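Local coordinates for putative Lipoprotein (Shewanella oneidensis, PDB 3U24) that is of unknown function but binds zinc and calcium ions and probably belongs to a superfamily of metallopeptidase-like proteins, at residues Ala267-Met278 and Tyr466-Ile477; Asp35-Trp43 and Lys49-Glu57. All coordinates share one frame; numbering follows the deposited sequence. Where two conformers were deposited one is given.

Interaction 1: residues Ala267-Met278 and Tyr466-Ile477; sequences AMVDKDRVQGEM and YKWNLRVICNTI. With ZN (zinc ion), chain L.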
loop_
_atom_site.group_PDB
_atom_site.type_symbol
_atom_site.label_atom_id
_atom_site.label_comp_id
_atom_site.label_asym_id
_atom_site.label_seq_id
_atom_site.Cartn_x
_atom_site.Cartn_y
_atom_site.Cartn_z
ATOM N N ALA A 267 -5.051 19.888 -0.121
ATOM C CA ALA A 267 -6.185 18.942 -0.260
ATOM C C ALA A 267 -7.518 19.674 -0.014
ATOM O O ALA A 267 -8.497 19.479 -0.740
ATOM C CB ALA A 267 -6.022 17.729 0.669
HETATM N N MSE A 268 -7.503 20.581 0.950
HETATM C CA MSE A 268 -8.704 21.405 1.267
HETATM C C MSE A 268 -9.102 22.283 0.103
HETATM O O MSE A 268 -10.273 22.379 -0.202
HETATM C CB MSE A 268 -8.484 22.271 2.515
HETATM C CG MSE A 268 -8.443 21.483 3.843
HETATM SE SE MSE A 268 -10.121 20.619 4.396
HETATM C CE MSE A 268 -10.968 22.235 5.198
ATOM N N VAL A 269 -8.143 22.932 -0.544
ATOM C CA VAL A 269 -8.421 23.730 -1.743
ATOM C C VAL A 269 -8.890 22.840 -2.922
ATOM O O VAL A 269 -9.880 23.142 -3.581
ATOM C CB VAL A 269 -7.203 24.634 -2.120
ATOM C CG1 VAL A 269 -7.382 25.277 -3.501
ATOM C CG2 VAL A 269 -6.976 25.725 -1.034
ATOM N N ASP A 270 -8.226 21.720 -3.165
ATOM C CA ASP A 270 -8.643 20.865 -4.267
ATOM C C ASP A 270 -10.082 20.349 -4.082
ATOM O O ASP A 270 -10.842 20.281 -5.035
ATOM C CB ASP A 270 -7.683 19.674 -4.490
ATOM C CG ASP A 270 -6.561 19.968 -5.471
ATOM O OD1 ASP A 270 -6.675 20.851 -6.378
ATOM O OD2 ASP A 270 -5.531 19.269 -5.338
ATOM N N LYS A 271 -10.437 19.994 -2.858
ATOM C CA LYS A 271 -11.800 19.534 -2.558
ATOM C C LYS A 271 -12.810 20.554 -3.031
ATOM O O LYS A 271 -13.715 20.230 -3.758
ATOM C CB LYS A 271 -11.991 19.230 -1.065
ATOM C CG LYS A 271 -13.403 18.781 -0.694
ATOM C CD LYS A 271 -13.604 18.590 0.807
ATOM C CE LYS A 271 -13.654 19.895 1.606
ATOM N NZ LYS A 271 -14.930 20.663 1.560
ATOM N N ASP A 272 -12.606 21.803 -2.675
ATOM C CA ASP A 272 -13.501 22.863 -3.140
ATOM C C ASP A 272 -13.533 23.034 -4.658
ATOM O O ASP A 272 -14.616 23.156 -5.218
ATOM C CB ASP A 272 -13.195 24.212 -2.444
ATOM C CG ASP A 272 -13.432 24.161 -0.919
ATOM O OD1 ASP A 272 -14.254 23.334 -0.462
ATOM O OD2 ASP A 272 -12.821 24.964 -0.169
ATOM N N ARG A 273 -12.370 23.051 -5.298
ATOM C CA ARG A 273 -12.295 23.205 -6.755
ATOM C C ARG A 273 -13.068 22.060 -7.447
ATOM O O ARG A 273 -13.898 22.303 -8.331
ATOM C CB ARG A 273 -10.814 23.243 -7.243
ATOM C CG ARG A 273 -10.619 23.106 -8.775
ATOM C CD ARG A 273 -9.166 22.916 -9.294
ATOM N NE ARG A 273 -8.566 21.602 -8.959
ATOM C CZ ARG A 273 -8.814 20.444 -9.572
ATOM N NH1 ARG A 273 -8.206 19.344 -9.116
ATOM N NH2 ARG A 273 -9.656 20.381 -10.615
ATOM N N VAL A 274 -12.812 20.826 -7.011
ATOM C CA VAL A 274 -13.420 19.633 -7.614
ATOM C C VAL A 274 -14.953 19.658 -7.452
ATOM O O VAL A 274 -15.664 19.550 -8.438
ATOM C CB VAL A 274 -12.794 18.307 -7.081
ATOM C CG1 VAL A 274 -13.675 17.114 -7.446
ATOM C CG2 VAL A 274 -11.355 18.111 -7.611
ATOM N N GLN A 275 -15.440 19.882 -6.230
ATOM C CA GLN A 275 -16.881 20.001 -5.961
ATOM C C GLN A 275 -17.567 21.098 -6.800
ATOM O O GLN A 275 -18.662 20.893 -7.301
ATOM C CB GLN A 275 -17.162 20.228 -4.465
ATOM C CG GLN A 275 -16.867 19.016 -3.571
ATOM C CD GLN A 275 -17.008 19.302 -2.079
ATOM O OE1 GLN A 275 -16.974 20.441 -1.654
ATOM N NE2 GLN A 275 -17.155 18.266 -1.287
ATOM N N GLY A 276 -16.896 22.231 -6.978
ATOM C CA GLY A 276 -17.396 23.322 -7.817
ATOM C C GLY A 276 -17.546 22.880 -9.259
ATOM O O GLY A 276 -18.564 23.182 -9.879
ATOM N N GLU A 277 -16.548 22.166 -9.800
ATOM C CA GLU A 277 -16.670 21.644 -11.160
ATOM C C GLU A 277 -17.796 20.614 -11.284
ATOM O O GLU A 277 -18.562 20.639 -12.259
ATOM C CB GLU A 277 -15.366 21.041 -11.648
ATOM C CG GLU A 277 -14.284 22.109 -11.799
ATOM C CD GLU A 277 -14.708 23.245 -12.708
ATOM O OE1 GLU A 277 -14.962 22.962 -13.893
ATOM O OE2 GLU A 277 -14.833 24.402 -12.226
HETATM N N MSE A 278 -17.904 19.731 -10.299
HETATM C CA MSE A 278 -19.008 18.783 -10.265
HETATM C C MSE A 278 -20.390 19.464 -10.235
HETATM O O MSE A 278 -21.326 18.957 -10.868
HETATM C CB MSE A 278 -18.890 17.850 -9.067
HETATM C CG MSE A 278 -17.730 16.896 -9.164
HETATM SE SE MSE A 278 -17.482 15.945 -7.492
HETATM C CE MSE A 278 -18.670 14.408 -7.910
ATOM N N TYR A 466 -14.318 12.959 -11.189
ATOM C CA TYR A 466 -14.231 13.823 -10.041
ATOM C C TYR A 466 -14.644 13.134 -8.729
ATOM O O TYR A 466 -13.994 13.358 -7.699
ATOM C CB TYR A 466 -15.038 15.078 -10.256
ATOM C CG TYR A 466 -14.414 16.095 -11.196
ATOM C CD1 TYR A 466 -13.093 16.463 -11.078
ATOM C CD2 TYR A 466 -15.195 16.749 -12.155
ATOM C CE1 TYR A 466 -12.544 17.444 -11.893
ATOM C CE2 TYR A 466 -14.652 17.684 -13.011
ATOM C CZ TYR A 466 -13.335 18.051 -12.857
ATOM O OH TYR A 466 -12.797 18.987 -13.688
ATOM N N LYS A 467 -15.658 12.264 -8.749
ATOM C CA LYS A 467 -16.044 11.584 -7.510
ATOM C C LYS A 467 -14.887 10.696 -7.057
ATOM O O LYS A 467 -14.548 10.637 -5.851
ATOM C CB LYS A 467 -17.337 10.746 -7.644
ATOM C CG LYS A 467 -17.570 9.776 -6.487
ATOM C CD LYS A 467 -18.683 8.777 -6.764
ATOM C CE LYS A 467 -18.909 7.784 -5.608
ATOM N NZ LYS A 467 -18.099 6.514 -5.766
ATOM N N TRP A 468 -14.299 10.017 -8.036
ATOM C CA TRP A 468 -13.121 9.190 -7.821
ATOM C C TRP A 468 -11.947 9.979 -7.289
ATOM O O TRP A 468 -11.316 9.583 -6.331
ATOM C CB TRP A 468 -12.798 8.541 -9.153
ATOM C CG TRP A 468 -11.850 7.386 -9.175
ATOM C CD1 TRP A 468 -10.535 7.385 -9.645
ATOM C CD2 TRP A 468 -12.133 5.990 -8.834
ATOM N NE1 TRP A 468 -9.997 6.113 -9.586
ATOM C CE2 TRP A 468 -10.897 5.240 -9.109
ATOM C CE3 TRP A 468 -13.234 5.315 -8.320
ATOM C CZ2 TRP A 468 -10.794 3.885 -8.877
ATOM C CZ3 TRP A 468 -13.114 3.944 -8.087
ATOM C CH2 TRP A 468 -11.923 3.247 -8.368
ATOM N N ASN A 469 -11.669 11.132 -7.863
ATOM C CA ASN A 469 -10.609 11.989 -7.349
ATOM C C ASN A 469 -10.868 12.419 -5.912
ATOM O O ASN A 469 -9.924 12.505 -5.103
ATOM C CB ASN A 469 -10.474 13.232 -8.242
ATOM C CG ASN A 469 -9.099 13.895 -8.172
ATOM O OD1 ASN A 469 -9.027 15.103 -8.141
ATOM N ND2 ASN A 469 -8.016 13.112 -8.194
ATOM N N LEU A 470 -12.128 12.707 -5.575
ATOM C CA LEU A 470 -12.455 13.074 -4.191
ATOM C C LEU A 470 -12.041 12.011 -3.151
ATOM O O LEU A 470 -11.658 12.352 -2.032
ATOM C CB LEU A 470 -13.940 13.426 -4.026
ATOM C CG LEU A 470 -14.344 14.808 -4.551
ATOM C CD1 LEU A 470 -15.859 14.949 -4.531
ATOM C CD2 LEU A 470 -13.677 15.917 -3.730
ATOM N N ARG A 471 -12.083 10.740 -3.519
ATOM C CA ARG A 471 -11.614 9.659 -2.627
ATOM C C ARG A 471 -10.175 9.945 -2.150
ATOM O O ARG A 471 -9.823 9.812 -0.967
ATOM C CB ARG A 471 -11.625 8.341 -3.417
ATOM C CG ARG A 471 -11.987 7.052 -2.685
ATOM C CD ARG A 471 -12.336 5.946 -3.718
ATOM N NE ARG A 471 -11.174 5.127 -4.130
ATOM C CZ ARG A 471 -10.285 5.400 -5.111
ATOM N NH1 ARG A 471 -9.279 4.542 -5.335
ATOM N NH2 ARG A 471 -10.356 6.505 -5.874
ATOM N N VAL A 472 -9.338 10.305 -3.116
ATOM C CA VAL A 472 -7.924 10.490 -2.881
ATOM C C VAL A 472 -7.670 11.757 -2.044
ATOM O O VAL A 472 -6.931 11.723 -1.058
ATOM C CB VAL A 472 -7.202 10.497 -4.248
ATOM C CG1 VAL A 472 -5.819 11.024 -4.118
ATOM C CG2 VAL A 472 -7.222 9.061 -4.785
ATOM N N ILE A 473 -8.355 12.829 -2.400
ATOM C CA ILE A 473 -8.288 14.093 -1.676
ATOM C C ILE A 473 -8.788 13.900 -0.221
ATOM O O ILE A 473 -8.073 14.251 0.750
ATOM C CB ILE A 473 -9.102 15.203 -2.403
ATOM C CG1 ILE A 473 -8.542 15.440 -3.839
ATOM C CG2 ILE A 473 -9.082 16.495 -1.611
ATOM C CD1 ILE A 473 -9.426 16.329 -4.718
ATOM N N CYS A 474 -9.984 13.326 -0.078
ATOM C CA CYS A 474 -10.556 13.133 1.237
ATOM C C CYS A 474 -9.822 12.088 2.080
ATOM O O CYS A 474 -9.857 12.165 3.308
ATOM C CB CYS A 474 -12.065 12.874 1.171
ATOM S SG CYS A 474 -13.001 14.287 0.469
ATOM N N ASN A 475 -9.112 11.155 1.463
ATOM C CA ASN A 475 -8.243 10.243 2.238
ATOM C C ASN A 475 -7.189 11.025 3.032
ATOM O O ASN A 475 -6.883 10.650 4.169
ATOM C CB ASN A 475 -7.493 9.242 1.347
ATOM C CG ASN A 475 -8.329 8.023 0.959
ATOM O OD1 ASN A 475 -9.411 7.756 1.490
ATOM N ND2 ASN A 475 -7.778 7.237 0.043
ATOM N N THR A 476 -6.633 12.085 2.413
ATOM C CA THR A 476 -5.621 12.934 3.008
ATOM C C THR A 476 -6.214 13.791 4.110
ATOM O O THR A 476 -5.667 13.862 5.204
ATOM C CB THR A 476 -4.919 13.820 1.935
ATOM O OG1 THR A 476 -4.123 12.972 1.131
ATOM C CG2 THR A 476 -4.011 14.896 2.525
ATOM N N ILE A 477 -7.328 14.433 3.826
ATOM C CA ILE A 477 -8.046 15.217 4.847
ATOM C C ILE A 477 -8.352 14.371 6.098
ATOM O O ILE A 477 -8.116 14.788 7.246
ATOM C CB ILE A 477 -9.319 15.831 4.251
ATOM C CG1 ILE A 477 -8.922 16.781 3.132
ATOM C CG2 ILE A 477 -10.148 16.595 5.287
ATOM C CD1 ILE A 477 -10.086 17.404 2.414
HETATM ZN ZN ZN L . -13.662 24.273 1.885
HETATM O O HOH W 1 -15.391 23.624 1.686
HETATM O O HOH W 2 -12.530 24.685 3.820
HETATM O O HOH W 3 -12.861 22.759 1.962
#
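Val274 and Tyr466 interlock where two antiparallel helix segments, 267-278 and 466-477, pass with their axes 9.2 Å apart at closest approach and their directions 151° apart. The packing is knobs-into-holes. Val274 drops into a hollow framed by Tyr466, Asn469, Leu470 and Ile473, and its methyls divide the filling. Its CG1, anti to the backbone N (chi1 165°), lies 3.7 Å from Tyr466 CB, whereas Val274 CG2 meets Ile473 CD1 tip to tip at 3.9 Å. A beta-branched valine suits this place, since its two methyls can face different walls of the hollow.

In return, Tyr466 fills the hollow between Arg273, Val274, Glu277 and Met278, its CE2 3.7 Å from Glu277 CB. Leu470 enters the next one, where its CD1 touches the selenium of Met278, a selenomethionine, at 3.5 Å. Farther along, Ile473 sits among Ala267, Asp270, Lys271 and Val274, with CG2 3.2 Å from Ala267 O. The small Ala267 permits this approach: its CA is 5.5 Å from that of Ile473.

Lys271 plays two parts. Its methylenes lie among Leu470, Ile473, Cys474 and Ile477, while bends at chi3 and chi4 carry NZ away to a salt bridge with Glu499 and a weak one with Asp272, whose two carboxylate oxygens both hold a zinc ion. Asp270 likewise gives only its CB to Ile473; its carboxylate forms salt bridges with Arg273 and Arg529 and a hydrogen bond with Tyr525.

No hydrogen bond crosses between the segments, which implies that the helices are matched mainly by apolar shape, while the charged ends of Asp270 and Lys271 find partners along their own helix or in neighbouring parts of the fold.

Interaction 2: residues Asp35-Trp43 and Lys49-Glu57; sequences DLWQLSPTW and KHVNDGYLE. With ZN (zinc ion), chain H; ZN (zinc ion), chain B; EDO (1,2-ethanediol), chain X.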
loop_
_atom_site.group_PDB
_atom_site.type_symbol
_atom_site.label_atom_id
_atom_site.label_comp_id
_atom_site.label_asym_id
_atom_site.label_seq_id
_atom_site.Cartn_x
_atom_site.Cartn_y
_atom_site.Cartn_z
ATOM N N ASP A 35 23.625 -7.795 5.120
ATOM C CA ASP A 35 23.630 -7.524 6.525
ATOM C C ASP A 35 22.238 -7.324 7.058
ATOM O O ASP A 35 21.978 -7.700 8.177
ATOM C CB ASP A 35 24.464 -6.286 6.847
ATOM C CG ASP A 35 25.938 -6.518 6.612
ATOM O OD1 ASP A 35 26.306 -7.703 6.536
ATOM O OD2 ASP A 35 26.725 -5.536 6.489
ATOM N N LEU A 36 21.349 -6.731 6.269
ATOM C CA LEU A 36 19.985 -6.521 6.715
ATOM C C LEU A 36 19.340 -7.867 6.938
ATOM O O LEU A 36 18.679 -8.042 7.926
ATOM C CB LEU A 36 19.172 -5.685 5.728
ATOM C CG LEU A 36 17.782 -5.267 6.180
ATOM C CD1 LEU A 36 17.833 -4.425 7.440
ATOM C CD2 LEU A 36 17.039 -4.583 5.023
ATOM N N TRP A 37 19.581 -8.822 6.052
ATOM C CA TRP A 37 18.991 -10.135 6.189
ATOM C C TRP A 37 19.553 -10.979 7.325
ATOM O O TRP A 37 18.826 -11.807 7.903
ATOM C CB TRP A 37 19.097 -10.909 4.902
ATOM C CG TRP A 37 18.372 -10.352 3.706
ATOM C CD1 TRP A 37 18.623 -10.684 2.396
ATOM C CD2 TRP A 37 17.269 -9.384 3.654
ATOM N NE1 TRP A 37 17.767 -10.035 1.568
ATOM C CE2 TRP A 37 16.935 -9.239 2.253
ATOM C CE3 TRP A 37 16.537 -8.665 4.593
ATOM C CZ2 TRP A 37 15.944 -8.381 1.814
ATOM C CZ3 TRP A 37 15.515 -7.804 4.141
ATOM C CH2 TRP A 37 15.233 -7.669 2.782
ATOM N N GLN A 38 20.806 -10.759 7.667
ATOM C CA GLN A 38 21.435 -11.376 8.832
ATOM C C GLN A 38 20.845 -10.833 10.125
ATOM O O GLN A 38 20.704 -11.571 11.067
ATOM C CB GLN A 38 22.953 -11.137 8.779
ATOM C CG GLN A 38 23.751 -11.494 10.023
ATOM C CD GLN A 38 25.277 -11.394 9.775
ATOM O OE1 GLN A 38 25.906 -10.348 10.043
ATOM N NE2 GLN A 38 25.870 -12.470 9.217
ATOM N N LEU A 39 20.517 -9.537 10.163
ATOM C CA LEU A 39 19.846 -8.925 11.305
ATOM C C LEU A 39 18.409 -9.377 11.417
ATOM O O LEU A 39 17.913 -9.589 12.518
ATOM C CB LEU A 39 19.850 -7.400 11.190
ATOM C CG LEU A 39 18.972 -6.620 12.162
ATOM C CD1 LEU A 39 19.611 -6.606 13.544
ATOM C CD2 LEU A 39 18.714 -5.223 11.640
ATOM N N SER A 40 17.724 -9.495 10.287
ATOM C CA SER A 40 16.300 -9.854 10.291
ATOM C C SER A 40 15.957 -10.895 9.228
ATOM O O SER A 40 15.519 -10.605 8.113
ATOM C CB SER A 40 15.491 -8.602 10.071
ATOM O OG SER A 40 14.151 -8.959 9.951
ATOM N N PRO A 41 16.176 -12.146 9.542
ATOM C CA PRO A 41 15.826 -13.115 8.509
ATOM C C PRO A 41 14.336 -13.220 8.204
ATOM O O PRO A 41 13.982 -13.730 7.150
ATOM C CB PRO A 41 16.404 -14.449 9.045
ATOM C CG PRO A 41 16.720 -14.183 10.493
ATOM C CD PRO A 41 17.036 -12.713 10.575
ATOM N N THR A 42 13.463 -12.760 9.084
ATOM C CA THR A 42 12.029 -12.718 8.757
ATOM C C THR A 42 11.722 -11.669 7.665
ATOM O O THR A 42 10.972 -11.927 6.703
ATOM C CB THR A 42 11.194 -12.486 10.013
ATOM O OG1 THR A 42 11.450 -13.579 10.894
ATOM C CG2 THR A 42 9.671 -12.384 9.708
ATOM N N TRP A 43 12.346 -10.505 7.771
ATOM C CA TRP A 43 12.245 -9.515 6.713
ATOM C C TRP A 43 12.721 -10.105 5.396
ATOM O O TRP A 43 12.105 -9.911 4.333
ATOM C CB TRP A 43 13.084 -8.336 7.099
ATOM C CG TRP A 43 12.746 -7.033 6.419
ATOM C CD1 TRP A 43 12.057 -6.809 5.211
ATOM C CD2 TRP A 43 13.162 -5.702 6.877
ATOM N NE1 TRP A 43 11.995 -5.450 4.922
ATOM C CE2 TRP A 43 12.650 -4.737 5.892
ATOM C CE3 TRP A 43 13.886 -5.236 7.965
ATOM C CZ2 TRP A 43 12.860 -3.375 6.036
ATOM C CZ3 TRP A 43 14.077 -3.857 8.101
ATOM C CH2 TRP A 43 13.576 -2.953 7.155
ATOM N N LYS A 49 13.512 -14.081 0.221
ATOM C CA LYS A 49 14.800 -14.757 0.350
ATOM C C LYS A 49 14.880 -15.492 1.686
ATOM O O LYS A 49 14.803 -14.890 2.774
ATOM C CB LYS A 49 15.974 -13.780 0.200
ATOM C CG LYS A 49 17.273 -14.488 -0.170
ATOM C CD LYS A 49 18.492 -13.599 -0.095
ATOM C CE LYS A 49 19.778 -14.411 -0.248
ATOM N NZ LYS A 49 19.726 -15.317 -1.423
ATOM N N HIS A 50 15.075 -16.801 1.582
ATOM C CA HIS A 50 15.007 -17.728 2.714
ATOM C C HIS A 50 16.363 -17.901 3.309
ATOM O O HIS A 50 16.978 -18.915 3.112
ATOM C CB HIS A 50 14.431 -19.088 2.242
ATOM C CG HIS A 50 13.012 -18.978 1.759
ATOM N ND1 HIS A 50 11.957 -19.225 2.555
ATOM C CD2 HIS A 50 12.490 -18.522 0.549
ATOM C CE1 HIS A 50 10.815 -18.962 1.889
ATOM N NE2 HIS A 50 11.140 -18.524 0.672
ATOM N N VAL A 51 16.841 -16.914 4.047
ATOM C CA VAL A 51 18.188 -16.968 4.600
ATOM C C VAL A 51 18.219 -17.829 5.865
ATOM O O VAL A 51 19.195 -18.554 6.079
ATOM C CB VAL A 51 18.734 -15.575 4.938
ATOM C CG1 VAL A 51 18.539 -14.640 3.780
ATOM C CG2 VAL A 51 17.971 -15.012 6.093
ATOM N N ASN A 52 17.181 -17.760 6.705
ATOM C CA ASN A 52 17.149 -18.586 7.914
ATOM C C ASN A 52 15.735 -18.652 8.464
ATOM O O ASN A 52 15.395 -18.013 9.453
ATOM C CB ASN A 52 18.164 -18.029 8.937
ATOM C CG ASN A 52 18.460 -18.982 10.087
ATOM O OD1 ASN A 52 19.291 -18.672 10.918
ATOM N ND2 ASN A 52 17.744 -20.089 10.180
ATOM N N ASP A 53 14.899 -19.442 7.807
ATOM C CA ASP A 53 13.502 -19.524 8.156
ATOM C C ASP A 53 13.296 -20.165 9.533
ATOM O O ASP A 53 12.277 -19.953 10.176
ATOM C CB ASP A 53 12.747 -20.334 7.119
ATOM C CG ASP A 53 12.682 -19.661 5.750
ATOM O OD1 ASP A 53 13.044 -18.463 5.607
ATOM O OD2 ASP A 53 12.240 -20.363 4.793
ATOM N N GLY A 54 14.265 -20.939 9.999
ATOM C CA GLY A 54 14.151 -21.567 11.293
ATOM C C GLY A 54 14.394 -20.688 12.510
ATOM O O GLY A 54 14.267 -21.157 13.642
ATOM N N TYR A 55 14.745 -19.430 12.281
ATOM C CA TYR A 55 15.142 -18.520 13.344
ATOM C C TYR A 55 14.050 -17.510 13.570
ATOM O O TYR A 55 13.748 -16.720 12.694
ATOM C CB TYR A 55 16.407 -17.777 12.935
ATOM C CG TYR A 55 16.932 -16.898 14.034
ATOM C CD1 TYR A 55 17.648 -17.449 15.082
ATOM C CD2 TYR A 55 16.673 -15.529 14.060
ATOM C CE1 TYR A 55 18.120 -16.667 16.122
ATOM C CE2 TYR A 55 17.144 -14.727 15.099
ATOM C CZ TYR A 55 17.866 -15.316 16.121
ATOM O OH TYR A 55 18.343 -14.587 17.161
ATOM N N LEU A 56 13.438 -17.535 14.742
ATOM C CA LEU A 56 12.420 -16.559 15.106
ATOM C C LEU A 56 13.085 -15.503 15.954
ATOM O O LEU A 56 13.556 -15.808 17.033
ATOM C CB LEU A 56 11.310 -17.221 15.910
ATOM C CG LEU A 56 10.159 -16.361 16.414
ATOM C CD1 LEU A 56 9.376 -15.754 15.267
ATOM C CD2 LEU A 56 9.269 -17.191 17.334
ATOM N N GLU A 57 13.115 -14.266 15.468
ATOM C CA GLU A 57 13.698 -13.162 16.246
ATOM C C GLU A 57 12.817 -12.886 17.447
ATOM O O GLU A 57 11.605 -12.877 17.327
ATOM C CB GLU A 57 13.827 -11.881 15.413
ATOM C CG GLU A 57 14.594 -12.073 14.102
ATOM C CD GLU A 57 13.677 -12.220 12.867
ATOM O OE1 GLU A 57 12.646 -12.942 12.944
ATOM O OE2 GLU A 57 13.989 -11.618 11.814
HETATM ZN ZN ZN H . 28.451 -8.498 6.392
HETATM ZN ZN ZN B . 9.747 -18.120 -0.947
HETATM C C1 EDO X . 20.435 -15.509 11.536
HETATM O O1 EDO X . 20.850 -14.544 12.501
HETATM C C2 EDO X . 20.720 -14.964 10.150
HETATM O O2 EDO X . 21.472 -15.950 9.429
HETATM O O HOH W 4 29.807 -6.355 6.118
HETATM O O HOH W 5 14.734 -16.428 6.380
HETATM O O HOH W 6 13.368 -15.958 9.941
HETATM O O HOH W 7 8.835 -16.823 0.181
HETATM O O HOH W 8 11.102 -18.101 -3.005
HETATM O O HOH W 9 10.899 -19.896 -1.769
HETATM O O HOH W 10 28.136 -7.907 4.154
#
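Glu57 reaches from the loop 49-57 to the junction of two helices, where Ser40, Pro41 and Thr42 receive its carboxylate. The CB of Glu57 heads toward the junction, its CG passes 4.4 Å from Leu39 O, and a bend at chi2 (100°) then swings CD toward Thr42. At the tip, Glu57 OE1 accepts from Thr42 OG1 at a modelled 2.5 Å, so short that the exact length is doubtful; this hydroxyl also bonds to Arg148. Glu57 OE2 takes a nearly straight bond from Thr42 N, 3.0 Å and 167°, on its syn side, and a longer one of 3.3 Å from Ser40 OG on the opposite face of the carboxylate plane.

Ser40 is the N-cap of helix 41-47, its OG accepting from Trp43 N, so an acid beside this first turn probably also gains from the helix dipole. With an alanine in place of Glu57, Thr42 N would probably lose its acceptor, and the hydroxyls of Ser40 and Thr42 would each lose one of their partners.

Pro41, which has no N-H to satisfy, offers its ring instead: CB packs tightly on Val51 CG2 at 3.4 Å, and CG meets Tyr55 CD2 at 3.8 Å. Val51 CG1 rests against Trp37 CB, and Lys49 lays its CD by the indole, whose NE1 bonds to Tyr369. Within the loop, His50 ND1 donates in its ring plane to the syn lone pair of Asp53 OD2, which fixes the ring while NE2 binds zinc together with Glu133.

In the fold
Interactions 1 and 2 lie on opposite sides of the chain's centre, with centres 43 Å apart and nearest atoms about 24 Å apart, so neither touches the other. They follow in series: 35-43 and 49-57 are only a few, mostly helical, residues apart near the N-terminus, whereas 267-278 and 466-477 are segments 188 residues apart at their closest ends. Interaction 1 is buried and lies near the zinc site of His408, His414 and Glu439: the side chain of Asn469 is about 9 Å from that of His408. Interaction 2 lies at the surface. Both contacts carry zinc ligands of their own: Asp272 in interaction 1, Asp35 and His50 in interaction 2, the last sharing its ion with Glu133.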